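Local coordinates for protein erythromycin dehydratase (Saccharopolyspora erythraea, PDB 3EL6) that probably dehydrates beta-hydroxyacyl intermediates during erythromycin polyketide assembly, as the dehydratase domain of a modular synthase, at residues V93-R105 / K249-A261. Numbering follows the deposited sequence.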
ATOM      1  N   VAL A  93      11.850   0.093  -5.257  1.00 20.10           N
ATOM      2  CA  VAL A  93      12.063  -0.108  -3.792  1.00 21.48           C
ATOM      3  C   VAL A  93      13.548  -0.166  -3.389  1.00 22.61           C
ATOM      4  O   VAL A  93      13.905  -0.109  -2.201  1.00 24.04           O
ATOM      5  CB  VAL A  93      11.289  -1.318  -3.183  1.00 22.72           C
ATOM      6  CG1 VAL A  93       9.830  -1.203  -3.527  1.00 21.87           C
ATOM      7  CG2 VAL A  93      11.836  -2.713  -3.642  1.00 23.49           C
ATOM      8  N   GLY A  94      14.418  -0.287  -4.371  1.00 21.53           N
ATOM      9  CA  GLY A  94      15.876  -0.361  -4.099  1.00 22.15           C
ATOM     10  C   GLY A  94      16.454  -1.777  -3.925  1.00 20.55           C
ATOM     11  O   GLY A  94      17.535  -1.934  -3.342  1.00 21.38           O
ATOM     12  N   LEU A  95      15.732  -2.790  -4.388  1.00 19.44           N
ATOM     13  CA  LEU A  95      16.199  -4.184  -4.401  1.00 19.10           C
ATOM     14  C   LEU A  95      15.993  -4.730  -5.825  1.00 19.43           C
ATOM     15  O   LEU A  95      14.936  -5.266  -6.150  1.00 19.90           O
ATOM     16  CB  LEU A  95      15.409  -5.016  -3.388  1.00 19.62           C
ATOM     17  CG  LEU A  95      15.727  -4.738  -1.907  1.00 21.44           C
ATOM     18  CD1 LEU A  95      14.713  -5.616  -1.107  1.00 19.94           C
ATOM     19  CD2 LEU A  95      17.153  -5.140  -1.577  1.00 18.99           C
ATOM     20  N   PRO A  96      17.000  -4.569  -6.684  1.00 19.14           N
ATOM     21  CA  PRO A  96      16.750  -4.619  -8.121  1.00 19.56           C
ATOM     22  C   PRO A  96      16.852  -6.019  -8.728  1.00 19.93           C
ATOM     23  O   PRO A  96      16.521  -6.212  -9.934  1.00 21.00           O
ATOM     24  CB  PRO A  96      17.810  -3.660  -8.683  1.00 20.24           C
ATOM     25  CG  PRO A  96      18.996  -3.912  -7.777  1.00 21.52           C
ATOM     26  CD  PRO A  96      18.316  -3.976  -6.372  1.00 19.44           C
ATOM     27  N   VAL A  97      17.234  -6.996  -7.907  1.00 18.03           N
ATOM     28  CA  VAL A  97      17.355  -8.390  -8.362  1.00 18.27           C
ATOM     29  C   VAL A  97      16.120  -9.169  -8.021  1.00 18.94           C
ATOM     30  O   VAL A  97      15.611  -9.140  -6.888  1.00 18.36           O
ATOM     31  CB  VAL A  97      18.611  -9.100  -7.734  1.00 19.16           C
ATOM     32  CG1 VAL A  97      18.626 -10.583  -8.039  1.00 19.06           C
ATOM     33  CG2 VAL A  97      19.864  -8.418  -8.344  1.00 20.24           C
ATOM     34  N   LEU A  98      15.651  -9.904  -9.011  1.00 19.48           N
ATOM     35  CA  LEU A  98      14.535 -10.814  -8.795  1.00 21.13           C
ATOM     36  C   LEU A  98      15.157 -12.141  -8.397  1.00 21.39           C
ATOM     37  O   LEU A  98      15.588 -12.927  -9.244  1.00 22.13           O
ATOM     38  CB  LEU A  98      13.731 -10.868 -10.090  1.00 20.52           C
ATOM     39  CG  LEU A  98      12.233 -10.780 -10.180  1.00 27.97           C
ATOM     40  CD1 LEU A  98      11.648 -11.327 -11.525  1.00 23.07           C
ATOM     41  CD2 LEU A  98      11.360 -11.099  -8.903  1.00 25.52           C
ATOM     42  N   GLU A  99      15.303 -12.375  -7.082  1.00 20.86           N
ATOM     43  CA  GLU A  99      15.898 -13.600  -6.631  1.00 22.60           C
ATOM     44  C   GLU A  99      15.089 -14.816  -7.051  1.00 21.54           C
ATOM     45  O   GLU A  99      15.638 -15.829  -7.454  1.00 22.49           O
ATOM     46  CB  GLU A  99      16.047 -13.586  -5.110  1.00 23.22           C
ATOM     47  CG  GLU A  99      16.583 -14.883  -4.618  1.00 29.85           C
ATOM     48  CD  GLU A  99      17.065 -14.746  -3.210  1.00 38.67           C
ATOM     49  OE1 GLU A  99      18.154 -14.157  -3.029  1.00 41.75           O
ATOM     50  OE2 GLU A  99      16.340 -15.244  -2.312  1.00 41.59           O
ATOM     51  N   GLU A 100      13.773 -14.729  -6.987  1.00 20.46           N
ATOM     52  CA  GLU A 100      12.922 -15.748  -7.623  1.00 23.21           C
ATOM     53  C   GLU A 100      11.593 -15.129  -7.980  1.00 22.76           C
ATOM     54  O   GLU A 100      11.129 -14.185  -7.299  1.00 20.63           O
ATOM     55  CB  GLU A 100      12.687 -16.856  -6.588  1.00 25.87           C
ATOM     56  CG  GLU A 100      11.557 -17.819  -6.864  1.00 32.70           C
ATOM     57  CD  GLU A 100      11.290 -18.760  -5.675  1.00 44.10           C
ATOM     58  OE1 GLU A 100      10.929 -18.245  -4.584  1.00 48.50           O
ATOM     59  OE2 GLU A 100      11.427 -20.009  -5.835  1.00 45.91           O
ATOM     60  N   LEU A 101      10.999 -15.605  -9.071  1.00 22.39           N
ATOM     61  CA  LEU A 101       9.563 -15.321  -9.339  1.00 21.68           C
ATOM     62  C   LEU A 101       8.936 -16.575  -9.847  1.00 23.06           C
ATOM     63  O   LEU A 101       9.429 -17.187 -10.845  1.00 22.51           O
ATOM     64  CB  LEU A 101       9.415 -14.159 -10.339  1.00 21.02           C
ATOM     65  CG  LEU A 101       7.946 -13.695 -10.425  1.00 21.15           C
ATOM     66  CD1 LEU A 101       7.591 -12.882  -9.174  1.00 24.50           C
ATOM     67  CD2 LEU A 101       7.776 -12.885 -11.697  1.00 25.65           C
ATOM     68  N   VAL A 102       7.881 -17.021  -9.155  1.00 22.55           N
ATOM     69  CA  VAL A 102       7.190 -18.239  -9.533  1.00 24.19           C
ATOM     70  C   VAL A 102       5.833 -17.829 -10.075  1.00 25.31           C
ATOM     71  O   VAL A 102       5.070 -17.089  -9.415  1.00 25.51           O
ATOM     72  CB  VAL A 102       7.023 -19.163  -8.325  1.00 25.07           C
ATOM     73  CG1 VAL A 102       6.267 -20.423  -8.732  1.00 26.91           C
ATOM     74  CG2 VAL A 102       8.390 -19.517  -7.807  1.00 26.78           C
ATOM     75  N   LEU A 103       5.564 -18.241 -11.297  1.00 25.89           N
ATOM     76  CA  LEU A 103       4.356 -17.869 -11.960  1.00 30.36           C
ATOM     77  C   LEU A 103       3.274 -18.910 -11.710  1.00 34.16           C
ATOM     78  O   LEU A 103       3.460 -20.101 -11.945  1.00 36.40           O
ATOM     79  CB  LEU A 103       4.662 -17.716 -13.454  1.00 30.28           C
ATOM     80  CG  LEU A 103       5.771 -16.661 -13.714  1.00 30.36           C
ATOM     81  CD1 LEU A 103       6.457 -16.843 -15.053  1.00 31.63           C
ATOM     82  CD2 LEU A 103       5.226 -15.246 -13.632  1.00 31.18           C
ATOM     83  N   GLN A 104       2.122 -18.470 -11.266  1.00 37.38           N
ATOM     84  CA  GLN A 104       1.012 -19.380 -11.172  1.00 41.58           C
ATOM     85  C   GLN A 104       0.258 -19.289 -12.495  1.00 42.91           C
ATOM     86  O   GLN A 104       0.821 -18.956 -13.552  1.00 44.88           O
ATOM     87  CB  GLN A 104       0.154 -19.017  -9.934  1.00 42.67           C
ATOM     88  CG  GLN A 104       0.777 -19.551  -8.595  1.00 45.70           C
ATOM     89  CD  GLN A 104       1.727 -18.564  -7.807  1.00 49.83           C
ATOM     90  OE1 GLN A 104       2.918 -18.852  -7.619  1.00 50.16           O
ATOM     91  NE2 GLN A 104       1.177 -17.450  -7.302  1.00 49.76           N
ATOM     92  N   ARG A 105      -1.014 -19.594 -12.456  1.00 44.73           N
ATOM     93  CA  ARG A 105      -1.891 -19.361 -13.572  1.00 45.76           C
ATOM     94  C   ARG A 105      -1.534 -18.140 -14.412  1.00 44.42           C
ATOM     95  O   ARG A 105      -1.401 -17.016 -13.895  1.00 44.11           O
ATOM     96  CB  ARG A 105      -3.274 -19.155 -13.004  1.00 46.54           C
ATOM     97  CG  ARG A 105      -3.192 -18.641 -11.578  1.00 50.06           C
ATOM     98  CD  ARG A 105      -4.373 -19.128 -10.819  1.00 53.20           C
ATOM     99  NE  ARG A 105      -5.570 -18.542 -11.410  1.00 54.46           N
ATOM    100  CZ  ARG A 105      -5.850 -17.259 -11.264  1.00 55.92           C
ATOM    101  NH1 ARG A 105      -6.951 -16.751 -11.815  1.00 56.86           N
ATOM    102  NH2 ARG A 105      -5.002 -16.501 -10.551  1.00 52.22           N
ATOM    103  N   LYS A 249       8.042 -26.200 -22.685  1.00 56.59           N
ATOM    104  CA  LYS A 249       6.688 -25.684 -22.440  1.00 57.04           C
ATOM    105  C   LYS A 249       6.687 -24.157 -22.214  1.00 55.98           C
ATOM    106  O   LYS A 249       7.415 -23.412 -22.899  1.00 57.00           O
ATOM    107  CB  LYS A 249       6.026 -26.416 -21.255  1.00 57.44           C
ATOM    108  CG  LYS A 249       6.003 -27.966 -21.361  1.00 60.10           C
ATOM    109  CD  LYS A 249       7.425 -28.550 -21.528  1.00 64.14           C
ATOM    110  CE  LYS A 249       7.599 -29.933 -20.858  1.00 66.23           C
ATOM    111  NZ  LYS A 249       7.900 -29.868 -19.387  1.00 66.25           N
ATOM    112  N   LEU A 250       5.863 -23.691 -21.269  1.00 53.59           N
ATOM    113  CA  LEU A 250       5.845 -22.278 -20.883  1.00 50.54           C
ATOM    114  C   LEU A 250       6.736 -22.087 -19.633  1.00 48.27           C
ATOM    115  O   LEU A 250       6.704 -22.926 -18.733  1.00 47.45           O
ATOM    116  CB  LEU A 250       4.404 -21.872 -20.546  1.00 50.93           C
ATOM    117  CG  LEU A 250       3.505 -21.069 -21.504  1.00 50.78           C
ATOM    118  CD1 LEU A 250       3.979 -21.032 -22.940  1.00 49.52           C
ATOM    119  CD2 LEU A 250       2.057 -21.520 -21.400  1.00 52.11           C
ATOM    120  N   PRO A 251       7.520 -20.991 -19.569  1.00 45.69           N
ATOM    121  CA  PRO A 251       8.350 -20.810 -18.364  1.00 43.70           C
ATOM    122  C   PRO A 251       7.451 -20.661 -17.159  1.00 41.09           C
ATOM    123  O   PRO A 251       6.388 -20.059 -17.250  1.00 40.87           O
ATOM    124  CB  PRO A 251       9.071 -19.491 -18.617  1.00 44.28           C
ATOM    125  CG  PRO A 251       9.012 -19.273 -20.093  1.00 45.29           C
ATOM    126  CD  PRO A 251       7.752 -19.938 -20.569  1.00 46.03           C
ATOM    127  N   PHE A 252       7.851 -21.211 -16.030  1.00 38.83           N
ATOM    128  CA  PHE A 252       7.046 -21.014 -14.843  1.00 35.70           C
ATOM    129  C   PHE A 252       7.840 -20.498 -13.610  1.00 32.11           C
ATOM    130  O   PHE A 252       7.234 -20.002 -12.671  1.00 30.27           O
ATOM    131  CB  PHE A 252       6.239 -22.278 -14.519  1.00 38.27           C
ATOM    132  CG  PHE A 252       6.851 -23.114 -13.487  1.00 40.27           C
ATOM    133  CD1 PHE A 252       6.427 -23.029 -12.173  1.00 42.69           C
ATOM    134  CD2 PHE A 252       7.863 -23.990 -13.806  1.00 46.34           C
ATOM    135  CE1 PHE A 252       7.013 -23.797 -11.203  1.00 44.52           C
ATOM    136  CE2 PHE A 252       8.453 -24.771 -12.824  1.00 45.63           C
ATOM    137  CZ  PHE A 252       8.034 -24.648 -11.524  1.00 44.81           C
ATOM    138  N   ALA A 253       9.172 -20.573 -13.633  1.00 27.72           N
ATOM    139  CA  ALA A 253       9.946 -20.076 -12.497  1.00 26.26           C
ATOM    140  C   ALA A 253      11.180 -19.413 -13.035  1.00 25.80           C
ATOM    141  O   ALA A 253      11.900 -20.028 -13.859  1.00 26.48           O
ATOM    142  CB  ALA A 253      10.353 -21.248 -11.576  1.00 27.04           C
ATOM    143  N   TRP A 254      11.426 -18.173 -12.619  1.00 22.67           N
ATOM    144  CA  TRP A 254      12.621 -17.474 -13.019  1.00 22.33           C
ATOM    145  C   TRP A 254      13.472 -17.280 -11.774  1.00 22.99           C
ATOM    146  O   TRP A 254      12.987 -16.750 -10.770  1.00 22.55           O
ATOM    147  CB  TRP A 254      12.261 -16.094 -13.548  1.00 23.39           C
ATOM    148  CG  TRP A 254      11.487 -16.083 -14.885  1.00 24.10           C
ATOM    149  CD1 TRP A 254      10.204 -16.498 -15.093  1.00 24.34           C
ATOM    150  CD2 TRP A 254      11.949 -15.535 -16.126  1.00 24.58           C
ATOM    151  NE1 TRP A 254       9.848 -16.254 -16.416  1.00 22.91           N
ATOM    152  CE2 TRP A 254      10.901 -15.663 -17.060  1.00 23.48           C
ATOM    153  CE3 TRP A 254      13.123 -14.936 -16.522  1.00 23.77           C
ATOM    154  CZ2 TRP A 254      11.020 -15.239 -18.387  1.00 27.22           C
ATOM    155  CZ3 TRP A 254      13.243 -14.497 -17.872  1.00 29.50           C
ATOM    156  CH2 TRP A 254      12.194 -14.662 -18.768  1.00 23.86           C
ATOM    157  N   ASN A 255      14.743 -17.685 -11.843  1.00 24.59           N
ATOM    158  CA  ASN A 255      15.633 -17.741 -10.666  1.00 24.36           C
ATOM    159  C   ASN A 255      16.830 -16.852 -10.877  1.00 24.88           C
ATOM    160  O   ASN A 255      17.567 -17.015 -11.865  1.00 25.91           O
ATOM    161  CB  ASN A 255      16.118 -19.198 -10.401  1.00 25.97           C
ATOM    162  CG  ASN A 255      14.984 -20.139 -10.078  1.00 29.30           C
ATOM    163  OD1 ASN A 255      14.695 -21.087 -10.823  1.00 36.12           O
ATOM    164  ND2 ASN A 255      14.324 -19.892  -8.983  1.00 26.08           N
ATOM    165  N   THR A 256      16.990 -15.874  -9.993  1.00 22.96           N
ATOM    166  CA  THR A 256      18.009 -14.903 -10.016  1.00 23.51           C
ATOM    167  C   THR A 256      18.107 -14.156 -11.339  1.00 23.95           C
ATOM    168  O   THR A 256      19.012 -14.401 -12.149  1.00 23.15           O
ATOM    169  CB  THR A 256      19.398 -15.443  -9.549  1.00 25.15           C
ATOM    170  OG1 THR A 256      19.238 -16.140  -8.306  1.00 28.14           O
ATOM    171  CG2 THR A 256      20.357 -14.278  -9.337  1.00 26.61           C
ATOM    172  N   VAL A 257      17.210 -13.177 -11.492  1.00 20.51           N
ATOM    173  CA  VAL A 257      17.196 -12.357 -12.682  1.00 20.85           C
ATOM    174  C   VAL A 257      17.870 -11.086 -12.338  1.00 20.09           C
ATOM    175  O   VAL A 257      17.418 -10.350 -11.430  1.00 21.56           O
ATOM    176  CB  VAL A 257      15.711 -12.046 -13.157  1.00 18.59           C
ATOM    177  CG1 VAL A 257      15.807 -11.271 -14.476  1.00 19.63           C
ATOM    178  CG2 VAL A 257      14.976 -13.381 -13.286  1.00 20.93           C
ATOM    179  N   THR A 258      18.990 -10.795 -12.999  1.00 20.48           N
ATOM    180  CA  THR A 258      19.692  -9.541 -12.731  1.00 21.33           C
ATOM    181  C   THR A 258      19.690  -8.648 -13.976  1.00 23.57           C
ATOM    182  O   THR A 258      19.851  -9.145 -15.106  1.00 23.70           O
ATOM    183  CB  THR A 258      21.195  -9.786 -12.308  1.00 24.08           C
ATOM    184  OG1 THR A 258      21.938 -10.199 -13.479  1.00 27.24           O
ATOM    185  CG2 THR A 258      21.279 -10.887 -11.216  1.00 20.54           C
ATOM    186  N   LEU A 259      19.595  -7.336 -13.775  1.00 24.11           N
ATOM    187  CA  LEU A 259      19.494  -6.386 -14.830  1.00 27.08           C
ATOM    188  C   LEU A 259      20.628  -5.420 -14.694  1.00 28.75           C
ATOM    189  O   LEU A 259      20.851  -4.841 -13.627  1.00 30.50           O
ATOM    190  CB  LEU A 259      18.069  -5.733 -14.784  1.00 27.46           C
ATOM    191  CG  LEU A 259      17.422  -4.863 -15.855  1.00 31.77           C
ATOM    192  CD1 LEU A 259      17.334  -5.646 -17.182  1.00 30.38           C
ATOM    193  CD2 LEU A 259      16.019  -4.570 -15.302  1.00 25.76           C
ATOM    194  N   HIS A 260      21.396  -5.246 -15.763  1.00 28.11           N
ATOM    195  CA  HIS A 260      22.484  -4.311 -15.742  1.00 29.30           C
ATOM    196  C   HIS A 260      22.300  -3.112 -16.665  1.00 31.47           C
ATOM    197  O   HIS A 260      23.035  -2.177 -16.593  1.00 32.18           O
ATOM    198  CB  HIS A 260      23.791  -5.061 -16.020  1.00 27.36           C
ATOM    199  CG  HIS A 260      23.969  -6.248 -15.129  1.00 27.64           C
ATOM    200  ND1 HIS A 260      24.399  -6.128 -13.826  1.00 25.61           N
ATOM    201  CD2 HIS A 260      23.687  -7.561 -15.309  1.00 24.29           C
ATOM    202  CE1 HIS A 260      24.418  -7.325 -13.261  1.00 24.91           C
ATOM    203  NE2 HIS A 260      24.009  -8.215 -14.148  1.00 26.16           N
ATOM    204  N   ALA A 261      21.315  -3.172 -17.569  1.00 33.10           N
ATOM    205  CA  ALA A 261      21.059  -2.101 -18.468  1.00 35.28           C
ATOM    206  C   ALA A 261      19.539  -2.069 -18.666  1.00 36.72           C
ATOM    207  O   ALA A 261      18.928  -3.126 -18.798  1.00 37.40           O
ATOM    208  CB  ALA A 261      21.759  -2.383 -19.808  1.00 34.13           C
TER
HETATM  209  O   HOH W   1      19.090  -6.331 -11.161  1.00 28.85           O
HETATM  210  O   HOH W   2      16.185 -18.571  -6.660  1.00 50.29           O
HETATM  211  O   HOH W   3      11.879 -21.006  -8.214  1.00 50.26           O
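Leu103 turns CG away from its carbonyl carbon (chi1 -58°) and Trp254 does the same with its indole (chi1 -68°), which brings Leu103 CD1 to the pyrrole edge of the indole, 3.7 Å from Trp254 NE1 and near the ring plane. The two belong to antiparallel strands 97-103 and 251-259, which join the two halves of the double hotdog fold side by side. Paired backbone bonds link Leu101 with Trp254 and Leu98 with Val257; Leu103 N adds a nearly straight bond to Phe252 O (2.8 Å). Leu98, Leu101, Trp254 and Val257 share one face of the sheet, where Leu98 CB meets Val257 CB at 3.8 Å; Leu98, Leu101 and Trp254 also touch Val83 of helix 79-93, the helix that leads into strand 97-103. The chain turns a corner at Glu99, and across from it Thr256, with positive phi, and Val257 both face Leu98 in a G1 beta bulge; Thr256 N donates to Glu99 O from well above the carbonyl plane (53° out of it). On the other face Glu100 and Asn255 lie side by side, their carboxylate and amide planes turned about halfway between parallel and perpendicular. They are joined through water rather than directly: one water donates to Glu100 OE2 and accepts from Asn255 ND2, while Asn255 OD1 is hydrogen-bonded to Ser296 OG of strand 290-299. Farther along this face Val102 CG1 meets Phe252 CE1 obliquely at 4.2 Å, with Ala253 CB over the centre of one face of the phenyl ring. Near the opposite end of the pairing a water accepts from Leu259 N at 2.8 Å and donates a weak bond to Pro96 O.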